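Tyrosinase (PDB 6JU8) probably catalyses the copper-dependent oxidation of L-tyrosine and L-dopa to dopaquinone, this chain comprising the part of the protein with its central tyrosinase domain. Local coordinates at residues Asn39-Gln42 with Leu43-Val47; Ile22-Ile26 with Asp27-Leu31; Phe200-Gln203 with Thr204-Thr208. The protein carries 1 engineered substitution. All coordinates share one frame; numbering follows the deposited sequence.

Contact 1 of 3, residues Asn39-Gln42 with Leu43-Val47; sequences NRIQ and LTLFV
Thr44 folds its hydroxyl back over the carbonyl of Arg40, one helical turn earlier, and OG1 donates to Arg40 O at 2.8 Å. Arg40 O also accepts the N-H of Thr44, with Thr44 N likewise 2.8 Å away, and the two donors come from opposite faces of the carbonyl plane. With chi1 at -63°, OG1 is set beside the backbone N of Thr44, which explains how one residue can grip the carbonyl twice. A small beta-branched alcohol suits this place, because OG1 also serves the backbone N of Leu182 on strand 178-182.

These bonds start helix 41-55, with Arg40 as its N-cap. The next amides follow the i to i+4 pattern: Leu45 N lies 2.8 Å from Ile41 O, and Phe46 N lies 2.9 Å from Gln42 O. On one flank Ile41 and Leu45 run side by side, CG2 of Ile41 touching CD1 of Leu45 at 3.8 Å, and both aliphatic chains pack on Trp138 of helix 135-144. On another, the extended Arg40 chain runs alongside Leu43, where NH1 of Arg40 comes within 3.8 Å of CD2 of Leu43. A long arginine can graze a leucine in this way while its charged end reaches the carbonyl oxygen of Lys180, to which NH1 is hydrogen-bonded. Gln42 directs its amide away from its neighbours along the helix: OE1 accepts from the indole of Trp29, and NE2 donates to Glu141, so both of its buried polar ends are occupied.

Contact 2 of 3, residues Ile22-Ile26 with Asp27-Leu31; sequences IRKDI and DDWYL
Asp25 OD1 reaches over the first turn of helix 26-34 and accepts Asp27 N at 2.8 Å, with a weak second bond from Asp28 N at 3.3 Å. Asp25 stands at the N-cap position, and with CG anti to its N (chi1 177°) the carboxylate turns toward the amides of the first turn. Its backbone oxygen takes Trp29 N, 2.8 Å from Asp25 O, in a nearly straight bond.

Ile26 and Trp29 form the buried flank: Ile26 CG1 lies 4.1 Å from Trp29 CE3, and Ile26 O meets the indole edge in its plane. Branched isoleucine fills this side and continues onto Leu374 of helix 371-389. Lys24 and Asp28, both partly exposed, make the more open, water-containing side. Lys24 CD meets the indole edge at Trp29 CD1 at a similar distance while its NZ pairs with Glu32, and a water joins Asp25 N to Asp28 OD2 where a capping box would have a direct bond.

The Asp25 and Asp28 carboxylates stack with planes 20° apart, Asp25 OD2 and Asp28 OD2 being 4.2 Å from each other. Arg154 forms salt bridges with both oxygens, and Arg157 holds Asp28 OD1; these cations, together with the helix N-terminus, probably offset the repulsion and favour the ionised acids.

Contact 3 of 3, residues Phe200-Gln203 with Thr204-Thr208; sequences FQMQ and TLMGT
Met202 and Met206 face each other across the bend of the chain, their side chains crossing at about a right angle and touching at their CG methylenes, 4.1 Å from Met202 CG to Met206 CG. Beyond that point they part. Met202 bends at chi2 (-63°) and chi3, which swings its sulfur back toward its own arm, where SD comes 3.5 Å from CZ of Phe200. Met206 instead stays extended and buried, reaching toward the other arm so that its methyl lies 4.2 Å from the backbone oxygen, CE of Met206 to O of Phe200. Unbranched, flexible methionine suits both roles, since the same residue type can curl in one place and reach in the other.

Thr204 sits at the bend between them. Its carbonyl oxygen, Thr204 O, lies 3.8 Å from Met202 CB. Its own CB meets the Gln203 carbonyl group, and its side chain packs on Leu209; a short branched residue can sit at this partly exposed bend.

Past the bend, Leu205 O accepts twice from Thr208, whose N is 3.0 Å and OG1 2.9 Å from that oxygen. The arms are also tied to residues 234-237 by backbone bonds, Phe200 to Thr237, Met202 to Gln235 and Met206 to Cys234. Taken together, this is a connecting loop between strands 190-194 and 218-222 within the tyrosinase central domain, and it contains a type I turn, Leu205 to Thr208, with Met206 and Gly207 at its corners in 3-10 geometry.

Along the chain the order is contact 2, contact 1, contact 3. The first two belong to successive helices, 26-34 and 41-55, each at its N-terminal end; their centres are 12 Å apart and they touch directly. Trp29 carries much of that junction, its ring packing against Leu43 and Phe46, and Tyr30 adds a further touch on Leu43, so the two helices pack on each other at their N-terminal ends. Contact 3 stands well apart, its centre about 27 Å from that of contact 1 and 30 Å from that of contact 2, in a loop of the central domain. None adjoins the copper-binding histidines, but contact 2 reaches the second subunit, where Tyr30 bonds to Asp249 of that chain.

Contact 1 of 3, residues Asn39-Gln42 with Leu43-Val47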
ATOM      1  N   ASN A  39     -23.951 -12.913  -5.201  1.00 23.17           N
ATOM      2  CA  ASN A  39     -24.752 -12.174  -6.165  1.00 17.92           C
ATOM      3  C   ASN A  39     -23.868 -11.216  -6.958  1.00 16.82           C
ATOM      4  O   ASN A  39     -24.139 -10.022  -6.889  1.00 23.30           O
ATOM      5  CB  ASN A  39     -25.862 -11.403  -5.418  1.00 21.21           C
ATOM      6  CG  ASN A  39     -26.813 -12.358  -4.720  1.00 23.56           C
ATOM      7  OD1 ASN A  39     -27.553 -13.078  -5.405  1.00 30.79           O
ATOM      8  ND2 ASN A  39     -26.809 -12.403  -3.394  1.00 28.55           N
ATOM      9  N   ARG A  40     -22.867 -11.779  -7.630  1.00 18.05           N
ATOM     10  CA  ARG A  40     -21.719 -11.023  -8.096  1.00 16.38           C
ATOM     11  C   ARG A  40     -21.770 -10.745  -9.584  1.00 13.45           C
ATOM     12  O   ARG A  40     -20.714 -10.444 -10.157  1.00 16.69           O
ATOM     13  CB  ARG A  40     -20.423 -11.790  -7.804  1.00 22.56           C
ATOM     14  CG  ARG A  40     -19.999 -11.810  -6.357  1.00 25.89           C
ATOM     15  CD  ARG A  40     -18.720 -12.623  -6.139  1.00 23.30           C
ATOM     16  NE  ARG A  40     -18.469 -12.763  -4.706  1.00 23.48           N
ATOM     17  CZ  ARG A  40     -17.507 -12.158  -4.033  1.00 19.48           C
ATOM     18  NH1 ARG A  40     -16.636 -11.347  -4.628  1.00 22.78           N
ATOM     19  NH2 ARG A  40     -17.400 -12.378  -2.730  1.00 23.48           N
ATOM     20  N   ILE A  41     -22.960 -10.780 -10.228  1.00 14.20           N
ATOM     21  CA  ILE A  41     -22.878 -10.544 -11.680  1.00 12.93           C
ATOM     22  C   ILE A  41     -22.465  -9.107 -11.954  1.00 12.59           C
ATOM     23  O   ILE A  41     -21.551  -8.907 -12.761  1.00 13.69           O
ATOM     24  CB  ILE A  41     -24.183 -10.875 -12.416  1.00 13.62           C
ATOM     25  CG1 ILE A  41     -24.524 -12.358 -12.383  1.00 15.53           C
ATOM     26  CG2 ILE A  41     -24.123 -10.368 -13.856  1.00 15.18           C
ATOM     27  CD1 ILE A  41     -25.901 -12.711 -12.910  1.00 23.66           C
ATOM     28  N   GLN A  42     -23.086  -8.097 -11.324  1.00 12.77           N
ATOM     29  CA  GLN A  42     -22.669  -6.719 -11.634  1.00 11.79           C
ATOM     30  C   GLN A  42     -21.218  -6.479 -11.267  1.00 11.96           C
ATOM     31  O   GLN A  42     -20.477  -5.788 -11.989  1.00 12.50           O
ATOM     32  CB  GLN A  42     -23.559  -5.683 -10.937  1.00 12.29           C
ATOM     33  CG  GLN A  42     -24.936  -5.551 -11.575  1.00 13.26           C
ATOM     34  CD  GLN A  42     -25.768  -4.474 -10.919  1.00 13.50           C
ATOM     35  OE1 GLN A  42     -25.230  -3.561 -10.309  1.00 15.53           O
ATOM     36  NE2 GLN A  42     -27.073  -4.515 -11.121  1.00 22.36           N
ATOM     37  N   LEU A  43     -20.761  -7.019 -10.126  1.00 11.06           N
ATOM     38  CA  LEU A  43     -19.353  -6.858  -9.759  1.00 10.98           C
ATOM     39  C   LEU A  43     -18.431  -7.483 -10.798  1.00 11.67           C
ATOM     40  O   LEU A  43     -17.397  -6.910 -11.200  1.00 12.92           O
ATOM     41  CB  LEU A  43     -19.083  -7.480  -8.388  1.00 13.05           C
ATOM     42  CG  LEU A  43     -17.627  -7.483  -7.912  1.00 12.74           C
ATOM     43  CD1 LEU A  43     -17.104  -6.059  -7.747  1.00 15.80           C
ATOM     44  CD2 LEU A  43     -17.506  -8.225  -6.582  1.00 16.00           C
ATOM     45  N   THR A  44     -18.800  -8.680 -11.264  1.00 11.49           N
ATOM     46  CA  THR A  44     -18.003  -9.310 -12.319  1.00 11.62           C
ATOM     47  C   THR A  44     -18.000  -8.487 -13.598  1.00 12.15           C
ATOM     48  O   THR A  44     -16.957  -8.259 -14.218  1.00 13.07           O
ATOM     49  CB  THR A  44     -18.565 -10.714 -12.590  1.00 12.31           C
ATOM     50  OG1 THR A  44     -18.437 -11.525 -11.413  1.00 13.88           O
ATOM     51  CG2 THR A  44     -17.791 -11.442 -13.700  1.00 14.27           C
ATOM     52  N   LEU A  45     -19.168  -7.994 -14.013  1.00 12.79           N
ATOM     53  CA  LEU A  45     -19.259  -7.178 -15.222  1.00 13.12           C
ATOM     54  C   LEU A  45     -18.380  -5.937 -15.114  1.00 11.46           C
ATOM     55  O   LEU A  45     -17.678  -5.534 -16.044  1.00 13.15           O
ATOM     56  CB  LEU A  45     -20.725  -6.780 -15.428  1.00 12.59           C
ATOM     57  CG  LEU A  45     -21.661  -7.863 -15.978  1.00 13.35           C
ATOM     58  CD1 LEU A  45     -23.099  -7.341 -15.983  1.00 14.09           C
ATOM     59  CD2 LEU A  45     -21.185  -8.346 -17.349  1.00 15.32           C
ATOM     60  N   PHE A  46     -18.433  -5.277 -13.939  1.00 12.26           N
ATOM     61  CA  PHE A  46     -17.710  -4.021 -13.785  1.00 11.73           C
ATOM     62  C   PHE A  46     -16.210  -4.308 -13.795  1.00 11.34           C
ATOM     63  O   PHE A  46     -15.438  -3.659 -14.507  1.00 11.81           O
ATOM     64  CB  PHE A  46     -18.166  -3.299 -12.523  1.00 12.02           C
ATOM     65  CG  PHE A  46     -17.686  -1.897 -12.271  1.00 11.86           C
ATOM     66  CD1 PHE A  46     -16.971  -1.150 -13.192  1.00 13.87           C
ATOM     67  CD2 PHE A  46     -17.954  -1.305 -11.021  1.00 11.77           C
ATOM     68  CE1 PHE A  46     -16.532   0.152 -12.926  1.00 12.57           C
ATOM     69  CE2 PHE A  46     -17.550  -0.005 -10.766  1.00 11.77           C
ATOM     70  CZ  PHE A  46     -16.850   0.734 -11.707  1.00 12.45           C
ATOM     71  N   VAL A  47     -15.782  -5.317 -13.035  1.00 11.56           N
ATOM     72  CA  VAL A  47     -14.352  -5.666 -13.014  1.00 11.74           C
ATOM     73  C   VAL A  47     -13.848  -6.086 -14.388  1.00 12.16           C
ATOM     74  O   VAL A  47     -12.792  -5.641 -14.854  1.00 11.77           O
ATOM     75  CB  VAL A  47     -14.107  -6.805 -11.990  1.00 12.05           C
ATOM     76  CG1 VAL A  47     -12.712  -7.371 -12.130  1.00 13.65           C
ATOM     77  CG2 VAL A  47     -14.356  -6.294 -10.578  1.00 13.15           C
TER

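Contact 2 of 3, residues Ile22-Ile26 with Asp27-Leu31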
ATOM      1  N   ILE A  22     -30.578   3.252 -10.967  1.00 13.54           N
ATOM      2  CA  ILE A  22     -29.902   4.124 -10.010  1.00 13.35           C
ATOM      3  C   ILE A  22     -28.422   3.813  -9.869  1.00 11.29           C
ATOM      4  O   ILE A  22     -27.929   2.674  -9.866  1.00 12.44           O
ATOM      5  CB  ILE A  22     -30.588   4.044  -8.638  0.59 16.36           C
ATOM      6  CG1 ILE A  22     -30.330   2.746  -7.877  0.59 17.28           C
ATOM      7  CG2 ILE A  22     -32.092   4.272  -8.776  0.59 19.08           C
ATOM      8  CD1 ILE A  22     -30.740   2.823  -6.420  0.59 18.32           C
ATOM      9  N   ARG A  23     -27.660   4.898  -9.726  1.00 10.29           N
ATOM     10  CA  ARG A  23     -26.259   4.871  -9.313  1.00  9.32           C
ATOM     11  C   ARG A  23     -26.246   4.674  -7.795  1.00  9.40           C
ATOM     12  O   ARG A  23     -26.727   5.574  -7.085  1.00 10.85           O
ATOM     13  CB  ARG A  23     -25.576   6.180  -9.714  1.00 10.06           C
ATOM     14  CG  ARG A  23     -25.313   6.282 -11.214  1.00 10.18           C
ATOM     15  CD  ARG A  23     -24.790   7.663 -11.588  1.00 10.07           C
ATOM     16  NE  ARG A  23     -24.413   7.712 -13.012  1.00 10.41           N
ATOM     17  CZ  ARG A  23     -23.826   8.769 -13.562  1.00  9.87           C
ATOM     18  NH1 ARG A  23     -23.569   9.842 -12.815  1.00 11.08           N
ATOM     19  NH2 ARG A  23     -23.505   8.770 -14.847  1.00 10.50           N
ATOM     20  N   LYS A  24     -25.698   3.547  -7.354  1.00  9.86           N
ATOM     21  CA  LYS A  24     -25.723   3.170  -5.947  1.00  9.94           C
ATOM     22  C   LYS A  24     -24.462   3.574  -5.212  1.00  9.15           C
ATOM     23  O   LYS A  24     -23.400   3.781  -5.811  1.00 10.94           O
ATOM     24  CB  LYS A  24     -25.885   1.639  -5.855  1.00 11.65           C
ATOM     25  CG  LYS A  24     -27.218   1.175  -6.426  1.00 15.09           C
ATOM     26  CD  LYS A  24     -27.332  -0.351  -6.383  1.00 15.19           C
ATOM     27  CE  LYS A  24     -28.764  -0.804  -6.580  1.00 15.42           C
ATOM     28  NZ  LYS A  24     -28.842  -2.292  -6.552  1.00 18.34           N
ATOM     29  N   ASP A  25     -24.556   3.671  -3.885  1.00 10.05           N
ATOM     30  CA  ASP A  25     -23.383   3.877  -3.032  1.00 10.14           C
ATOM     31  C   ASP A  25     -22.480   2.667  -3.191  1.00 10.36           C
ATOM     32  O   ASP A  25     -22.907   1.525  -3.059  1.00 10.04           O
ATOM     33  CB  ASP A  25     -23.867   4.049  -1.599  1.00 11.44           C
ATOM     34  CG  ASP A  25     -22.783   4.195  -0.556  1.00 11.40           C
ATOM     35  OD1 ASP A  25     -21.802   3.421  -0.563  1.00 12.68           O
ATOM     36  OD2 ASP A  25     -22.953   5.085   0.310  1.00 12.88           O
ATOM     37  N   ILE A  26     -21.224   2.914  -3.543  1.00  9.61           N
ATOM     38  CA  ILE A  26     -20.376   1.781  -3.902  1.00 10.58           C
ATOM     39  C   ILE A  26     -20.133   0.827  -2.745  1.00  9.95           C
ATOM     40  O   ILE A  26     -19.882  -0.356  -2.995  1.00 11.10           O
ATOM     41  CB  ILE A  26     -19.037   2.284  -4.484  1.00 10.69           C
ATOM     42  CG1 ILE A  26     -18.322   1.110  -5.168  1.00 13.82           C
ATOM     43  CG2 ILE A  26     -18.204   2.987  -3.426  1.00 12.31           C
ATOM     44  CD1 ILE A  26     -17.107   1.454  -5.970  1.00 18.23           C
ATOM     45  N   ASP A  27     -20.175   1.291  -1.496  1.00 10.75           N
ATOM     46  CA  ASP A  27     -20.025   0.348  -0.375  1.00 10.70           C
ATOM     47  C   ASP A  27     -21.305  -0.465  -0.244  1.00 10.90           C
ATOM     48  O   ASP A  27     -21.250  -1.692  -0.048  1.00 12.84           O
ATOM     49  CB  ASP A  27     -19.684   1.079   0.912  1.00 11.22           C
ATOM     50  CG  ASP A  27     -18.212   1.350   1.086  1.00 11.31           C
ATOM     51  OD1 ASP A  27     -17.371   0.983   0.234  1.00 11.53           O
ATOM     52  OD2 ASP A  27     -17.878   1.970   2.123  1.00 13.58           O
ATOM     53  N   ASP A  28     -22.478   0.188  -0.338  1.00 11.04           N
ATOM     54  CA  ASP A  28     -23.727  -0.565  -0.292  1.00 12.22           C
ATOM     55  C   ASP A  28     -23.739  -1.611  -1.399  1.00 10.82           C
ATOM     56  O   ASP A  28     -24.129  -2.768  -1.207  1.00 13.61           O
ATOM     57  CB  ASP A  28     -24.959   0.332  -0.450  1.00 13.41           C
ATOM     58  CG  ASP A  28     -25.210   1.286   0.696  1.00 18.31           C
ATOM     59  OD1 ASP A  28     -24.578   1.129   1.763  1.00 23.05           O
ATOM     60  OD2 ASP A  28     -26.035   2.219   0.499  1.00 24.10           O
ATOM     61  N   TRP A  29     -23.352  -1.178  -2.590  1.00 11.29           N
ATOM     62  CA  TRP A  29     -23.374  -2.060  -3.756  1.00 11.40           C
ATOM     63  C   TRP A  29     -22.419  -3.224  -3.585  1.00 11.53           C
ATOM     64  O   TRP A  29     -22.789  -4.369  -3.874  1.00 12.31           O
ATOM     65  CB  TRP A  29     -23.002  -1.230  -4.980  1.00 12.38           C
ATOM     66  CG  TRP A  29     -22.891  -1.960  -6.265  1.00 11.55           C
ATOM     67  CD1 TRP A  29     -23.871  -2.364  -7.122  1.00 12.43           C
ATOM     68  CD2 TRP A  29     -21.647  -2.351  -6.880  1.00 11.33           C
ATOM     69  NE1 TRP A  29     -23.325  -2.996  -8.214  1.00 13.51           N
ATOM     70  CE2 TRP A  29     -21.958  -3.010  -8.095  1.00 13.52           C
ATOM     71  CE3 TRP A  29     -20.318  -2.217  -6.493  1.00 11.54           C
ATOM     72  CZ2 TRP A  29     -20.963  -3.522  -8.921  1.00 13.54           C
ATOM     73  CZ3 TRP A  29     -19.321  -2.720  -7.302  1.00 12.86           C
ATOM     74  CH2 TRP A  29     -19.665  -3.365  -8.511  1.00 13.36           C
ATOM     75  N   TYR A  30     -21.209  -2.970  -3.091  1.00 11.51           N
ATOM     76  CA  TYR A  30     -20.251  -4.051  -2.891  1.00 11.27           C
ATOM     77  C   TYR A  30     -20.816  -5.051  -1.889  1.00 11.86           C
ATOM     78  O   TYR A  30     -20.721  -6.264  -2.104  1.00 12.56           O
ATOM     79  CB  TYR A  30     -18.879  -3.499  -2.435  1.00 13.07           C
ATOM     80  CG  TYR A  30     -17.906  -4.663  -2.250  1.00 14.07           C
ATOM     81  CD1 TYR A  30     -17.408  -5.320  -3.368  1.00 13.95           C
ATOM     82  CD2 TYR A  30     -17.547  -5.128  -0.997  1.00 14.28           C
ATOM     83  CE1 TYR A  30     -16.531  -6.386  -3.269  1.00 13.71           C
ATOM     84  CE2 TYR A  30     -16.680  -6.208  -0.886  1.00 13.30           C
ATOM     85  CZ  TYR A  30     -16.182  -6.825  -2.010  1.00 13.65           C
ATOM     86  OH  TYR A  30     -15.340  -7.914  -1.924  1.00 14.39           O
ATOM     87  N   LEU A  31     -21.431  -4.565  -0.808  1.00 12.45           N
ATOM     88  CA  LEU A  31     -21.971  -5.520   0.176  1.00 13.71           C
ATOM     89  C   LEU A  31     -23.170  -6.247  -0.399  1.00 14.86           C
ATOM     90  O   LEU A  31     -23.333  -7.441  -0.130  1.00 18.71           O
ATOM     91  CB  LEU A  31     -22.337  -4.778   1.474  1.00 16.06           C
ATOM     92  CG  LEU A  31     -21.135  -4.109   2.163  1.00 18.25           C
ATOM     93  CD1 LEU A  31     -21.565  -3.273   3.350  1.00 26.72           C
ATOM     94  CD2 LEU A  31     -20.082  -5.126   2.584  1.00 25.55           C
TER
HETATM   95  O   HOH W   1     -26.919   2.563  -2.428  1.00 18.12           O
HETATM   96  O   HOH W   2     -16.884  -0.497  -1.977  1.00 11.95           O

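Contact 3 of 3, residues Phe200-Gln203 with Thr204-Thr208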
ATOM      1  N   PHE A 200      -4.349   2.322 -11.400  1.00  9.39           N
ATOM      2  CA  PHE A 200      -4.160   2.142 -12.835  1.00 10.24           C
ATOM      3  C   PHE A 200      -2.665   2.240 -13.123  1.00  9.54           C
ATOM      4  O   PHE A 200      -1.990   3.138 -12.593  1.00 10.77           O
ATOM      5  CB  PHE A 200      -4.944   3.186 -13.636  1.00 10.10           C
ATOM      6  CG  PHE A 200      -4.616   3.137 -15.125  1.00  9.51           C
ATOM      7  CD1 PHE A 200      -5.044   2.061 -15.891  1.00 11.47           C
ATOM      8  CD2 PHE A 200      -3.908   4.156 -15.720  1.00  9.86           C
ATOM      9  CE1 PHE A 200      -4.742   2.003 -17.243  1.00 11.34           C
ATOM     10  CE2 PHE A 200      -3.592   4.117 -17.084  1.00 10.85           C
ATOM     11  CZ  PHE A 200      -4.038   3.039 -17.834  1.00 11.26           C
ATOM     12  N   GLN A 201      -2.163   1.326 -13.952  1.00 10.77           N
ATOM     13  CA  GLN A 201      -0.768   1.448 -14.356  1.00 12.04           C
ATOM     14  C   GLN A 201      -0.630   1.177 -15.849  1.00 13.32           C
ATOM     15  O   GLN A 201      -1.458   0.472 -16.443  1.00 14.42           O
ATOM     16  CB  GLN A 201       0.156   0.523 -13.561  1.00 15.63           C
ATOM     17  CG  GLN A 201      -0.045  -0.963 -13.846  1.00 16.59           C
ATOM     18  CD  GLN A 201       0.969  -1.818 -13.096  1.00 20.98           C
ATOM     19  OE1 GLN A 201       2.020  -1.323 -12.691  1.00 22.09           O
ATOM     20  NE2 GLN A 201       0.641  -3.076 -12.889  1.00 29.83           N
ATOM     21  N   MET A 202       0.420   1.779 -16.393  1.00 14.01           N
ATOM     22  CA  MET A 202       0.815   1.433 -17.759  1.00 14.19           C
ATOM     23  C   MET A 202       1.868   0.344 -17.694  1.00 13.81           C
ATOM     24  O   MET A 202       2.200  -0.220 -16.643  1.00 15.58           O
ATOM     25  CB  MET A 202       1.301   2.692 -18.488  1.00 14.95           C
ATOM     26  CG  MET A 202       0.199   3.747 -18.723  1.00 16.75           C
ATOM     27  SD  MET A 202      -1.123   3.127 -19.799  1.00 16.98           S
ATOM     28  CE  MET A 202      -0.444   3.587 -21.399  1.00 21.05           C
ATOM     29  N   GLN A 203       2.422  -0.031 -18.830  1.00 13.99           N
ATOM     30  CA  GLN A 203       3.423  -1.113 -18.889  1.00 14.63           C
ATOM     31  C   GLN A 203       4.847  -0.562 -18.865  1.00 15.81           C
ATOM     32  O   GLN A 203       5.838  -1.304 -18.949  1.00 21.11           O
ATOM     33  CB  GLN A 203       3.198  -1.934 -20.162  1.00 15.76           C
ATOM     34  CG  GLN A 203       1.913  -2.745 -20.177  1.00 23.50           C
ATOM     35  CD  GLN A 203       1.642  -3.347 -21.544  1.00 30.10           C
ATOM     36  OE1 GLN A 203       0.860  -2.789 -22.324  1.00 55.31           O
ATOM     37  NE2 GLN A 203       2.275  -4.471 -21.859  1.00 43.15           N
ATOM     38  N   THR A 204       4.961   0.764 -18.764  1.00 14.68           N
ATOM     39  CA  THR A 204       6.251   1.436 -18.640  1.00 15.30           C
ATOM     40  C   THR A 204       6.042   2.659 -17.754  1.00 13.89           C
ATOM     41  O   THR A 204       4.906   2.973 -17.384  1.00 14.18           O
ATOM     42  CB  THR A 204       6.804   1.849 -20.014  1.00 15.82           C
ATOM     43  OG1 THR A 204       8.107   2.444 -19.948  1.00 21.77           O
ATOM     44  CG2 THR A 204       5.883   2.854 -20.682  1.00 17.30           C
ATOM     45  N   LEU A 205       7.105   3.371 -17.415  1.00 12.52           N
ATOM     46  CA  LEU A 205       6.932   4.639 -16.714  1.00 12.71           C
ATOM     47  C   LEU A 205       6.153   5.597 -17.601  1.00 12.35           C
ATOM     48  O   LEU A 205       6.392   5.669 -18.805  1.00 14.94           O
ATOM     49  CB  LEU A 205       8.280   5.247 -16.336  1.00 13.29           C
ATOM     50  CG  LEU A 205       9.214   4.393 -15.467  1.00 14.45           C
ATOM     51  CD1 LEU A 205      10.450   5.216 -15.117  1.00 19.37           C
ATOM     52  CD2 LEU A 205       8.534   3.851 -14.235  1.00 16.71           C
ATOM     53  N   MET A 206       5.204   6.313 -16.998  1.00 11.54           N
ATOM     54  CA  MET A 206       4.311   7.113 -17.839  1.00 12.72           C
ATOM     55  C   MET A 206       5.039   8.248 -18.551  1.00 10.80           C
ATOM     56  O   MET A 206       4.551   8.733 -19.584  1.00 12.39           O
ATOM     57  CB  MET A 206       3.137   7.663 -17.035  1.00 13.11           C
ATOM     58  CG  MET A 206       2.230   6.552 -16.515  1.00 12.96           C
ATOM     59  SD  MET A 206       0.661   7.261 -15.942  1.00 13.99           S
ATOM     60  CE  MET A 206       0.138   5.945 -14.839  1.00 19.30           C
ATOM     61  N   GLY A 207       6.205   8.669 -18.066  1.00 11.17           N
ATOM     62  CA  GLY A 207       6.984   9.706 -18.717  1.00 11.99           C
ATOM     63  C   GLY A 207       7.685   9.230 -19.985  1.00 13.58           C
ATOM     64  O   GLY A 207       8.305  10.068 -20.659  1.00 14.64           O
ATOM     65  N   THR A 208       7.603   7.933 -20.299  1.00 12.46           N
ATOM     66  CA  THR A 208       8.295   7.412 -21.483  1.00 14.61           C
ATOM     67  C   THR A 208       7.353   6.856 -22.535  1.00 13.11           C
ATOM     68  O   THR A 208       7.787   6.177 -23.479  1.00 17.16           O
ATOM     69  CB  THR A 208       9.351   6.353 -21.093  1.00 15.65           C
ATOM     70  OG1 THR A 208       8.741   5.217 -20.482  1.00 18.50           O
ATOM     71  CG2 THR A 208      10.331   6.953 -20.100  1.00 20.24           C
TER